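Local structure of 1-deoxy-D-xylulose 5-phosphate reductoisomerase (Moraxella catarrhalis, 4ZQG) at residues 106-111 with 342-347; 127-132 with 229-234. The protein catalyses the NAD(P)H- and metal-dependent rearrangement and reduction of 1-deoxy-D-xylulose 5-phosphate to 2-C-methyl-D-erythritol 4-phosphate in the MEP pathway of isoprenoid synthesis. All blocks are in the same frame, centred on the assembly; numbering follows the deposited sequence.

Contact 1 of 2, residues 106-111 with 342-347; sequences VGAAGL and ANEIAV. With NAD (nicotinamide-adenine-dinucleotide), chain C.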
ATOM      1  N   VAL A 106       8.528   6.636 -27.369  1.00 63.12           N
ATOM      2  CA  VAL A 106       9.641   7.081 -26.519  1.00 62.02           C
ATOM      3  C   VAL A 106      10.092   8.505 -26.857  1.00 63.76           C
ATOM      4  O   VAL A 106      10.023   8.954 -27.989  1.00 61.20           O
ATOM      5  CB  VAL A 106      10.854   6.124 -26.597  1.00 61.56           C
ATOM      6  CG1 VAL A 106      11.479   6.135 -27.976  1.00 61.13           C
ATOM      7  CG2 VAL A 106      11.911   6.500 -25.575  1.00 62.60           C
ATOM      8  N   GLY A 107      10.529   9.216 -25.822  1.00 69.12           N
ATOM      9  CA  GLY A 107      11.182  10.519 -25.952  1.00 71.87           C
ATOM     10  C   GLY A 107      10.240  11.654 -26.284  1.00 75.00           C
ATOM     11  O   GLY A 107       9.031  11.562 -26.067  1.00 76.72           O
ATOM     12  N   ALA A 108      10.815  12.711 -26.853  1.00 78.67           N
ATOM     13  CA  ALA A 108      10.081  13.901 -27.235  1.00 77.61           C
ATOM     14  C   ALA A 108       9.180  13.596 -28.406  1.00 76.81           C
ATOM     15  O   ALA A 108       8.149  14.229 -28.585  1.00 76.87           O
ATOM     16  CB  ALA A 108      11.045  15.003 -27.599  1.00 80.34           C
ATOM     17  N   ALA A 109       9.549  12.603 -29.197  1.00 75.08           N
ATOM     18  CA  ALA A 109       8.721  12.238 -30.335  1.00 73.03           C
ATOM     19  C   ALA A 109       7.253  11.967 -29.938  1.00 68.35           C
ATOM     20  O   ALA A 109       6.377  12.035 -30.773  1.00 70.54           O
ATOM     21  CB  ALA A 109       9.324  11.040 -31.048  1.00 72.74           C
ATOM     22  N   GLY A 110       6.974  11.716 -28.665  1.00 64.48           N
ATOM     23  CA  GLY A 110       5.614  11.410 -28.229  1.00 62.43           C
ATOM     24  C   GLY A 110       4.804  12.581 -27.714  1.00 61.29           C
ATOM     25  O   GLY A 110       3.651  12.435 -27.322  1.00 59.96           O
ATOM     26  N   LEU A 111       5.397  13.755 -27.729  1.00 61.85           N
ATOM     27  CA  LEU A 111       4.790  14.920 -27.130  1.00 63.68           C
ATOM     28  C   LEU A 111       3.531  15.425 -27.845  1.00 63.07           C
ATOM     29  O   LEU A 111       2.502  15.644 -27.215  1.00 64.57           O
ATOM     30  CB  LEU A 111       5.853  15.996 -27.022  1.00 66.68           C
ATOM     31  CG  LEU A 111       5.442  17.429 -26.843  1.00 68.58           C
ATOM     32  CD1 LEU A 111       4.406  17.593 -25.764  1.00 70.92           C
ATOM     33  CD2 LEU A 111       6.733  18.137 -26.500  1.00 72.06           C
ATOM     34  N   ALA A 342      19.191  17.208 -23.513  1.00 61.39           N
ATOM     35  CA  ALA A 342      20.624  16.988 -23.457  1.00 61.98           C
ATOM     36  C   ALA A 342      20.812  15.485 -23.270  1.00 62.70           C
ATOM     37  O   ALA A 342      21.533  14.864 -24.024  1.00 65.38           O
ATOM     38  CB  ALA A 342      21.278  17.775 -22.338  1.00 61.28           C
ATOM     39  N   ASN A 343      20.071  14.891 -22.330  1.00 62.57           N
ATOM     40  CA  ASN A 343      20.202  13.475 -21.990  1.00 61.74           C
ATOM     41  C   ASN A 343      19.843  12.563 -23.175  1.00 63.18           C
ATOM     42  O   ASN A 343      20.550  11.601 -23.439  1.00 63.41           O
ATOM     43  CB  ASN A 343      19.326  13.164 -20.757  1.00 60.16           C
ATOM     44  CG  ASN A 343      19.290  11.689 -20.388  1.00 58.06           C
ATOM     45  OD1 ASN A 343      20.242  11.144 -19.770  1.00 56.42           O
ATOM     46  ND2 ASN A 343      18.176  11.030 -20.756  1.00 55.89           N
ATOM     47  N   GLU A 344      18.743  12.864 -23.868  1.00 65.12           N
ATOM     48  CA  GLU A 344      18.362  12.168 -25.129  1.00 66.89           C
ATOM     49  C   GLU A 344      19.514  12.119 -26.126  1.00 68.06           C
ATOM     50  O   GLU A 344      19.644  11.124 -26.822  1.00 67.63           O
ATOM     51  CB  GLU A 344      17.139  12.817 -25.811  1.00 68.40           C
ATOM     52  CG  GLU A 344      15.806  12.261 -25.307  1.00 72.09           C
ATOM     53  CD  GLU A 344      14.559  12.764 -26.050  1.00 73.03           C
ATOM     54  OE1 GLU A 344      14.624  13.033 -27.263  1.00 73.09           O
ATOM     55  OE2 GLU A 344      13.485  12.849 -25.403  1.00 74.18           O
ATOM     56  N   ILE A 345      20.335  13.183 -26.160  1.00 68.47           N
ATOM     57  CA  ILE A 345      21.476  13.293 -27.055  1.00 69.67           C
ATOM     58  C   ILE A 345      22.665  12.536 -26.507  1.00 70.24           C
ATOM     59  O   ILE A 345      23.353  11.874 -27.257  1.00 74.31           O
ATOM     60  CB  ILE A 345      21.875  14.779 -27.370  1.00 70.05           C
ATOM     61  CG1 ILE A 345      20.857  15.466 -28.310  1.00 70.16           C
ATOM     62  CG2 ILE A 345      23.276  14.880 -27.961  1.00 69.52           C
ATOM     63  CD1 ILE A 345      20.575  14.765 -29.636  1.00 70.36           C
ATOM     64  N   ALA A 346      22.954  12.611 -25.226  1.00 70.07           N
ATOM     65  CA  ALA A 346      24.115  11.845 -24.769  1.00 71.91           C
ATOM     66  C   ALA A 346      23.803  10.331 -24.712  1.00 70.24           C
ATOM     67  O   ALA A 346      24.723   9.519 -24.661  1.00 68.15           O
ATOM     68  CB  ALA A 346      24.648  12.366 -23.444  1.00 72.07           C
ATOM     69  N   VAL A 347      22.527   9.953 -24.776  1.00 70.86           N
ATOM     70  CA  VAL A 347      22.170   8.507 -24.905  1.00 75.53           C
ATOM     71  C   VAL A 347      22.346   7.964 -26.323  1.00 76.21           C
ATOM     72  O   VAL A 347      22.987   6.924 -26.492  1.00 75.93           O
ATOM     73  CB  VAL A 347      20.737   8.154 -24.418  1.00 74.37           C
ATOM     74  CG2 VAL A 347      20.680   8.289 -22.901  1.00 74.16           C
TER
HETATM   75  PA  NAD C 501      10.809   1.199 -27.092  1.00 62.32           P
HETATM   76  O1A NAD C 501      12.079   1.848 -27.524  1.00 61.38           O
HETATM   77  O2A NAD C 501      10.753  -0.280 -26.775  1.00 63.15           O
HETATM   78  O5B NAD C 501       9.579   1.567 -28.076  1.00 62.55           O
HETATM   79  C5B NAD C 501       9.242   2.888 -28.465  1.00 63.69           C
HETATM   80  C4B NAD C 501       8.009   2.896 -29.383  1.00 65.55           C
HETATM   81  O4B NAD C 501       7.863   4.237 -29.886  1.00 65.62           O
HETATM   82  C3B NAD C 501       8.129   1.959 -30.592  1.00 66.06           C
HETATM   83  O3B NAD C 501       6.877   1.357 -30.933  1.00 65.19           O
HETATM   84  C2B NAD C 501       8.582   2.890 -31.706  1.00 66.67           C
HETATM   85  O2B NAD C 501       8.038   2.554 -32.981  1.00 67.18           O
HETATM   86  C1B NAD C 501       8.082   4.270 -31.295  1.00 67.13           C
HETATM   87  N9A NAD C 501       9.044   5.341 -31.690  1.00 68.81           N
HETATM   88  C8A NAD C 501      10.366   5.343 -31.443  1.00 69.50           C
HETATM   89  N7A NAD C 501      10.959   6.453 -31.944  1.00 69.07           N
HETATM   90  C5A NAD C 501      10.014   7.186 -32.531  1.00 68.03           C
HETATM   91  C6A NAD C 501      10.022   8.476 -33.257  1.00 68.92           C
HETATM   92  N6A NAD C 501      11.189   9.177 -33.419  1.00 70.26           N
HETATM   93  N1A NAD C 501       8.825   8.885 -33.727  1.00 66.69           N
HETATM   94  C2A NAD C 501       7.680   8.156 -33.573  1.00 67.37           C
HETATM   95  N3A NAD C 501       7.601   6.968 -32.931  1.00 66.48           N
HETATM   96  C4A NAD C 501       8.739   6.451 -32.388  1.00 68.19           C
HETATM   97  O3  NAD C 501      10.327   2.043 -25.799  1.00 64.62           O
HETATM   98  PN  NAD C 501       9.767   1.521 -24.380  1.00 60.55           P
HETATM   99  O1N NAD C 501      10.982   0.996 -23.644  1.00 60.38           O
HETATM  100  O2N NAD C 501       8.501   0.740 -24.636  1.00 58.61           O
HETATM  101  O5D NAD C 501       9.385   2.964 -23.786  1.00 64.61           O
HETATM  102  C5D NAD C 501       8.159   3.618 -24.125  1.00 65.61           C
HETATM  103  C4D NAD C 501       7.887   4.764 -23.148  1.00 67.38           C
HETATM  104  O4D NAD C 501       7.371   4.289 -21.901  1.00 69.58           O
HETATM  105  C3D NAD C 501       9.169   5.513 -22.831  1.00 67.52           C
HETATM  106  O3D NAD C 501       8.825   6.886 -22.681  1.00 65.20           O
HETATM  107  C2D NAD C 501       9.659   4.893 -21.542  1.00 68.55           C
HETATM  108  O2D NAD C 501      10.515   5.791 -20.821  1.00 68.81           O
HETATM  109  C1D NAD C 501       8.334   4.543 -20.856  1.00 69.61           C
HETATM  110  N1N NAD C 501       8.455   3.386 -19.956  1.00 70.35           N
HETATM  111  C2N NAD C 501       8.813   2.166 -20.428  1.00 69.89           C
HETATM  112  C3N NAD C 501       8.960   1.067 -19.556  1.00 69.06           C
HETATM  113  C7N NAD C 501       9.331  -0.312 -20.042  1.00 67.87           C
HETATM  114  O7N NAD C 501       9.164  -1.274 -19.313  1.00 65.08           O
HETATM  115  N7N NAD C 501       9.821  -0.482 -21.268  1.00 69.96           N
HETATM  116  C4N NAD C 501       8.725   1.257 -18.203  1.00 64.65           C
HETATM  117  C5N NAD C 501       8.347   2.503 -17.769  1.00 64.77           C
HETATM  118  C6N NAD C 501       8.218   3.565 -18.647  1.00 66.65           C

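Contact 2 of 2, residues 127-132 with 229-234; sequences ANKESL and MMNKGL. With NAD (nicotinamide-adenine-dinucleotide), chain C; FOM (3-[formyl(hydroxy)amino]propylphosphonic acid), chain E.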
ATOM      1  N   ALA A 127       2.900   6.113 -20.593  1.00 54.48           N
ATOM      2  CA  ALA A 127       4.153   5.433 -20.345  1.00 55.41           C
ATOM      3  C   ALA A 127       5.198   6.466 -20.588  1.00 56.27           C
ATOM      4  O   ALA A 127       6.101   6.694 -19.798  1.00 59.17           O
ATOM      5  CB  ALA A 127       4.329   4.264 -21.305  1.00 56.24           C
ATOM      6  N   ASN A 128       5.045   7.075 -21.735  1.00 58.18           N
ATOM      7  CA  ASN A 128       5.902   8.123 -22.252  1.00 58.67           C
ATOM      8  C   ASN A 128       6.089   9.304 -21.284  1.00 58.76           C
ATOM      9  O   ASN A 128       5.325  10.293 -21.307  1.00 59.20           O
ATOM     10  CB  ASN A 128       5.257   8.583 -23.550  1.00 56.25           C
ATOM     11  CG  ASN A 128       5.946   9.730 -24.149  1.00 56.63           C
ATOM     12  OD1 ASN A 128       5.294  10.650 -24.632  1.00 58.83           O
ATOM     13  ND2 ASN A 128       7.273   9.703 -24.137  1.00 55.99           N
ATOM     14  N   LYS A 129       7.131   9.195 -20.479  1.00 59.21           N
ATOM     15  CA  LYS A 129       7.399  10.164 -19.373  1.00 63.46           C
ATOM     16  C   LYS A 129       8.071  11.447 -19.880  1.00 63.90           C
ATOM     17  O   LYS A 129       7.860  12.517 -19.305  1.00 65.36           O
ATOM     18  CB  LYS A 129       8.275   9.529 -18.276  1.00 62.12           C
ATOM     19  CG  LYS A 129       9.669   9.137 -18.786  1.00 62.12           C
ATOM     20  CD  LYS A 129      10.447   8.352 -17.757  1.00 62.96           C
ATOM     21  CE  LYS A 129       9.734   7.085 -17.368  1.00 63.68           C
ATOM     22  NZ  LYS A 129      10.704   6.145 -16.734  1.00 66.10           N
ATOM     23  N   GLU A 130       8.853  11.338 -20.950  1.00 60.89           N
ATOM     24  CA  GLU A 130       9.415  12.506 -21.584  1.00 61.02           C
ATOM     25  C   GLU A 130       8.331  13.541 -21.964  1.00 60.02           C
ATOM     26  O   GLU A 130       8.584  14.735 -21.976  1.00 58.59           O
ATOM     27  CB  GLU A 130      10.294  12.103 -22.770  1.00 62.51           C
ATOM     28  CG  GLU A 130      11.452  11.150 -22.393  1.00 65.16           C
ATOM     29  CD  GLU A 130      11.101   9.638 -22.459  1.00 67.61           C
ATOM     30  OE1 GLU A 130       9.894   9.276 -22.449  1.00 67.71           O
ATOM     31  OE2 GLU A 130      12.027   8.779 -22.503  1.00 69.31           O
ATOM     32  N   SER A 131       7.105  13.108 -22.203  1.00 59.89           N
ATOM     33  CA  SER A 131       6.022  14.073 -22.416  1.00 61.83           C
ATOM     34  C   SER A 131       5.753  15.045 -21.257  1.00 61.57           C
ATOM     35  O   SER A 131       5.492  16.217 -21.450  1.00 62.48           O
ATOM     36  CB  SER A 131       4.740  13.330 -22.719  1.00 63.46           C
ATOM     37  OG  SER A 131       4.662  13.128 -24.114  1.00 72.33           O
ATOM     38  N   LEU A 132       5.772  14.522 -20.049  1.00 59.97           N
ATOM     39  CA  LEU A 132       5.540  15.309 -18.867  1.00 58.93           C
ATOM     40  C   LEU A 132       6.801  16.082 -18.424  1.00 57.90           C
ATOM     41  O   LEU A 132       6.680  17.229 -17.997  1.00 60.14           O
ATOM     42  CB  LEU A 132       4.988  14.405 -17.752  1.00 58.48           C
ATOM     43  CG  LEU A 132       3.521  14.614 -17.349  1.00 58.96           C
ATOM     44  CD1 LEU A 132       2.549  15.024 -18.434  1.00 59.90           C
ATOM     45  CD2 LEU A 132       3.028  13.342 -16.730  1.00 59.32           C
ATOM     46  N   MET A 229      20.826   6.484 -13.532  1.00 68.69           N
ATOM     47  CA  MET A 229      19.840   6.971 -12.587  1.00 68.97           C
ATOM     48  C   MET A 229      19.133   8.242 -13.039  1.00 67.45           C
ATOM     49  O   MET A 229      18.314   8.797 -12.318  1.00 68.08           O
ATOM     50  CB  MET A 229      20.420   7.149 -11.198  1.00 70.83           C
ATOM     51  CG  MET A 229      19.323   7.221 -10.122  1.00 74.48           C
ATOM     52  SD  MET A 229      19.649   6.438  -8.524  1.00 74.58           S
ATOM     53  CE  MET A 229      20.240   4.866  -9.107  1.00 76.85           C
ATOM     54  N   MET A 230      19.390   8.668 -14.261  1.00 66.12           N
ATOM     55  CA  MET A 230      18.596   9.701 -14.850  1.00 63.61           C
ATOM     56  C   MET A 230      17.119   9.297 -14.960  1.00 60.90           C
ATOM     57  O   MET A 230      16.253  10.175 -14.969  1.00 59.99           O
ATOM     58  CB  MET A 230      19.152  10.037 -16.232  1.00 65.70           C
ATOM     59  CG  MET A 230      18.374  11.120 -16.969  1.00 66.82           C
ATOM     60  SD  MET A 230      18.337  12.643 -16.005  1.00 69.55           S
ATOM     61  CE  MET A 230      20.000  13.269 -16.268  1.00 71.42           C
ATOM     62  N   ASN A 231      16.817   7.991 -15.060  1.00 58.93           N
ATOM     63  CA  ASN A 231      15.422   7.533 -15.122  1.00 55.75           C
ATOM     64  C   ASN A 231      14.620   7.985 -13.883  1.00 54.90           C
ATOM     65  O   ASN A 231      13.461   8.411 -13.993  1.00 53.63           O
ATOM     66  CB  ASN A 231      15.343   6.022 -15.288  1.00 55.62           C
ATOM     67  CG  ASN A 231      13.898   5.524 -15.415  1.00 56.79           C
ATOM     68  OD1 ASN A 231      13.125   5.975 -16.270  1.00 55.73           O
ATOM     69  ND2 ASN A 231      13.510   4.627 -14.513  1.00 58.00           N
ATOM     70  N   LYS A 232      15.263   7.941 -12.719  1.00 54.24           N
ATOM     71  CA  LYS A 232      14.630   8.414 -11.513  1.00 54.55           C
ATOM     72  C   LYS A 232      14.475   9.919 -11.533  1.00 54.82           C
ATOM     73  O   LYS A 232      13.443  10.448 -11.115  1.00 54.11           O
ATOM     74  CB  LYS A 232      15.392   7.965 -10.285  1.00 55.39           C
ATOM     75  CG  LYS A 232      14.500   7.518  -9.144  1.00 55.14           C
ATOM     76  CD  LYS A 232      13.342   6.641  -9.588  1.00 54.70           C
ATOM     77  CE  LYS A 232      13.834   5.411 -10.331  1.00 54.43           C
ATOM     78  NZ  LYS A 232      12.715   4.464 -10.583  1.00 53.95           N
ATOM     79  N   GLY A 233      15.470  10.593 -12.096  1.00 55.17           N
ATOM     80  CA  GLY A 233      15.438  12.037 -12.298  1.00 53.63           C
ATOM     81  C   GLY A 233      14.199  12.446 -13.019  1.00 52.60           C
ATOM     82  O   GLY A 233      13.497  13.359 -12.636  1.00 51.57           O
ATOM     83  N   LEU A 234      13.936  11.745 -14.097  1.00 53.80           N
ATOM     84  CA  LEU A 234      12.846  12.105 -14.995  1.00 54.35           C
ATOM     85  C   LEU A 234      11.549  11.754 -14.319  1.00 53.18           C
ATOM     86  O   LEU A 234      10.547  12.443 -14.469  1.00 51.32           O
ATOM     87  CB  LEU A 234      12.970  11.312 -16.305  1.00 55.37           C
ATOM     88  CG  LEU A 234      14.187  11.662 -17.172  1.00 56.91           C
ATOM     89  CD1 LEU A 234      14.217  10.715 -18.339  1.00 56.45           C
ATOM     90  CD2 LEU A 234      14.151  13.094 -17.694  1.00 58.46           C
TER
HETATM   91  PA  NAD C 501      10.809   1.199 -27.092  1.00 62.32           P
HETATM   92  O1A NAD C 501      12.079   1.848 -27.524  1.00 61.38           O
HETATM   93  O2A NAD C 501      10.753  -0.280 -26.775  1.00 63.15           O
HETATM   94  O5B NAD C 501       9.579   1.567 -28.076  1.00 62.55           O
HETATM   95  C5B NAD C 501       9.242   2.888 -28.465  1.00 63.69           C
HETATM   96  C4B NAD C 501       8.009   2.896 -29.383  1.00 65.55           C
HETATM   97  O4B NAD C 501       7.863   4.237 -29.886  1.00 65.62           O
HETATM   98  C3B NAD C 501       8.129   1.959 -30.592  1.00 66.06           C
HETATM   99  O3B NAD C 501       6.877   1.357 -30.933  1.00 65.19           O
HETATM  100  C2B NAD C 501       8.582   2.890 -31.706  1.00 66.67           C
HETATM  101  O2B NAD C 501       8.038   2.554 -32.981  1.00 67.18           O
HETATM  102  C1B NAD C 501       8.082   4.270 -31.295  1.00 67.13           C
HETATM  103  N9A NAD C 501       9.044   5.341 -31.690  1.00 68.81           N
HETATM  104  C8A NAD C 501      10.366   5.343 -31.443  1.00 69.50           C
HETATM  105  N7A NAD C 501      10.959   6.453 -31.944  1.00 69.07           N
HETATM  106  C5A NAD C 501      10.014   7.186 -32.531  1.00 68.03           C
HETATM  107  C6A NAD C 501      10.022   8.476 -33.257  1.00 68.92           C
HETATM  108  N6A NAD C 501      11.189   9.177 -33.419  1.00 70.26           N
HETATM  109  N1A NAD C 501       8.825   8.885 -33.727  1.00 66.69           N
HETATM  110  C2A NAD C 501       7.680   8.156 -33.573  1.00 67.37           C
HETATM  111  N3A NAD C 501       7.601   6.968 -32.931  1.00 66.48           N
HETATM  112  C4A NAD C 501       8.739   6.451 -32.388  1.00 68.19           C
HETATM  113  O3  NAD C 501      10.327   2.043 -25.799  1.00 64.62           O
HETATM  114  PN  NAD C 501       9.767   1.521 -24.380  1.00 60.55           P
HETATM  115  O1N NAD C 501      10.982   0.996 -23.644  1.00 60.38           O
HETATM  116  O2N NAD C 501       8.501   0.740 -24.636  1.00 58.61           O
HETATM  117  O5D NAD C 501       9.385   2.964 -23.786  1.00 64.61           O
HETATM  118  C5D NAD C 501       8.159   3.618 -24.125  1.00 65.61           C
HETATM  119  C4D NAD C 501       7.887   4.764 -23.148  1.00 67.38           C
HETATM  120  O4D NAD C 501       7.371   4.289 -21.901  1.00 69.58           O
HETATM  121  C3D NAD C 501       9.169   5.513 -22.831  1.00 67.52           C
HETATM  122  O3D NAD C 501       8.825   6.886 -22.681  1.00 65.20           O
HETATM  123  C2D NAD C 501       9.659   4.893 -21.542  1.00 68.55           C
HETATM  124  O2D NAD C 501      10.515   5.791 -20.821  1.00 68.81           O
HETATM  125  C1D NAD C 501       8.334   4.543 -20.856  1.00 69.61           C
HETATM  126  N1N NAD C 501       8.455   3.386 -19.956  1.00 70.35           N
HETATM  127  C2N NAD C 501       8.813   2.166 -20.428  1.00 69.89           C
HETATM  128  C3N NAD C 501       8.960   1.067 -19.556  1.00 69.06           C
HETATM  129  C7N NAD C 501       9.331  -0.312 -20.042  1.00 67.87           C
HETATM  130  O7N NAD C 501       9.164  -1.274 -19.313  1.00 65.08           O
HETATM  131  N7N NAD C 501       9.821  -0.482 -21.268  1.00 69.96           N
HETATM  132  C4N NAD C 501       8.725   1.257 -18.203  1.00 64.65           C
HETATM  133  C5N NAD C 501       8.347   2.503 -17.769  1.00 64.77           C
HETATM  134  C6N NAD C 501       8.218   3.565 -18.647  1.00 66.65           C
HETATM  135  O2  FOM E 503      11.157   2.722 -14.964  1.00 59.95           O
HETATM  136  N1  FOM E 503      10.960   1.380 -14.712  1.00 59.40           N
HETATM  137  C1  FOM E 503       9.810   0.916 -14.437  1.00 59.35           C
HETATM  138  O1  FOM E 503       8.840   1.651 -14.364  1.00 58.20           O
HETATM  139  C2  FOM E 503      12.177   0.574 -14.723  1.00 58.82           C
HETATM  140  C3  FOM E 503      12.922   1.241 -13.565  1.00 58.85           C
HETATM  141  C4  FOM E 503      14.342   0.760 -13.455  1.00 59.17           C
HETATM  142  PA1 FOM E 503      15.054   1.756 -12.164  1.00 58.11           P
HETATM  143  OP1 FOM E 503      14.289   1.377 -10.817  1.00 65.68           O
HETATM  144  OP2 FOM E 503      14.698   3.160 -12.373  1.00 60.06           O
HETATM  145  OP3 FOM E 503      16.664   1.601 -11.985  1.00 57.30           O

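Contact 1 of 2, residues 106-111 with 342-347
OE2 of Glu-344 is gripped by ND2 of Asn-340, one turn earlier, and more weakly by the backbone N of Ala-108. The bond from Ala-108 N to Glu-344 OE2 is 3.0 Å long but weak. Its N-H points well off the oxygen, with an angle of 126°. The other carboxylate oxygen, OE1, forms a salt bridge with Arg-399. Both oxygens are thus engaged, and the arginine probably keeps the group charged. The chain of Glu-344 is extended beyond CG. It carries the carboxylate to the loop although Gly-107 CA and Glu-344 CA are 7.4 Å apart. Gly-107 has no side chain, so the carboxylate comes close to the main chain, with Glu-344 OE2 3.3 Å from Gly-107 CA. The methyl of Ala-108 lies beside the same group, its CB 3.9 Å from Glu-344 OE2.

The loop also lines the dinucleotide pocket. CB of Ala-109 packs 3.5 Å from C6A of the NAD adenine. CG1 of Val-106 lies 3.7 Å from C8A of that base. The loop follows strand 100-103 of the parallel sheet and leads into helix 111-120. Its partner is helix 333-351, so the contact joins a cofactor-binding loop of the Rossmann-type domain to the C-terminal helices. Arg-399 of helix 387-409 and Met-134 of helix 130-146 touch Ala-108, and Lys-221 of helix 220-228 touches Glu-344.

Contact 2 of 2, residues 127-132 with 229-234
The backbones come nearest at Lys-129 and Leu-234, whose CA atoms are 7.3 Å apart, so side chains make the contact. Lys-129 meets Asn-231 at about a right angle, and its NZ donates to Asn-231 OD1. The modelled 2.5 Å is very short, and the exact length is doubtful. CG of Lys-129 sits between the backbone N and the carbonyl carbon (chi1 63°), and the chain bends at chi3 to bring NZ to the amide. NZ also forms a salt bridge with Asp-154 and a hydrogen bond with Glu-235, two of the magnesium ligands. Lys-129 CD packs 4.2 Å from Leu-234 CB.

While OD1 of Asn-231 takes the lysine, its ND2 donates to the phosphonate oxygen OP2 of fosmidomycin at 2.9 Å. Asn-231 ND2 also donates to the hydroxamate oxygen O2 at 3.1 Å; both bonds are fairly straight. NZ of Lys-232 adds a 3.0 Å bond to OP2. Its salt bridges to Glu-156 and Glu-235 link the phosphonate site to the metal site.

The ribose hydroxyl O3D of NAD donates to Glu-130 OE1 at 2.6 Å. The contact is buried in the active site, where the cofactor side meets the residues around fosmidomycin and magnesium. Segment 127-132 follows strand 123-126 and runs into helix 130-146. Segment 229-234 forms the first turn of helix 230-243, with Met-229 at its N-cap position. Helix 220-228 touches Lys-129 and Asn-231, and helix 333-351 packs on Glu-130 and Leu-234.

How the contacts relate
From the N terminus, the chain first passes 106-111, after strand 100-103, and then 127-132, after the neighbouring strand 123-126. It returns at 229-234, where contact 2 closes a loop of 96 intervening residues. Contact 1 closes only at 342-347, so contact 2 is nested within its larger loop. Contact 2 ties the nucleotide-binding part to the middle, metal-binding part. Contact 1 ties it to the C-terminal helices. The centres are 10 Å apart and the two touch directly. Asn-128 ND2 probably donates to Gly-107 O, and Asn-343 packs on Met-230. Both contacts border NAD, contact 1 from the adenine to the edge of the nicotinamide ribose, contact 2 at that ribose.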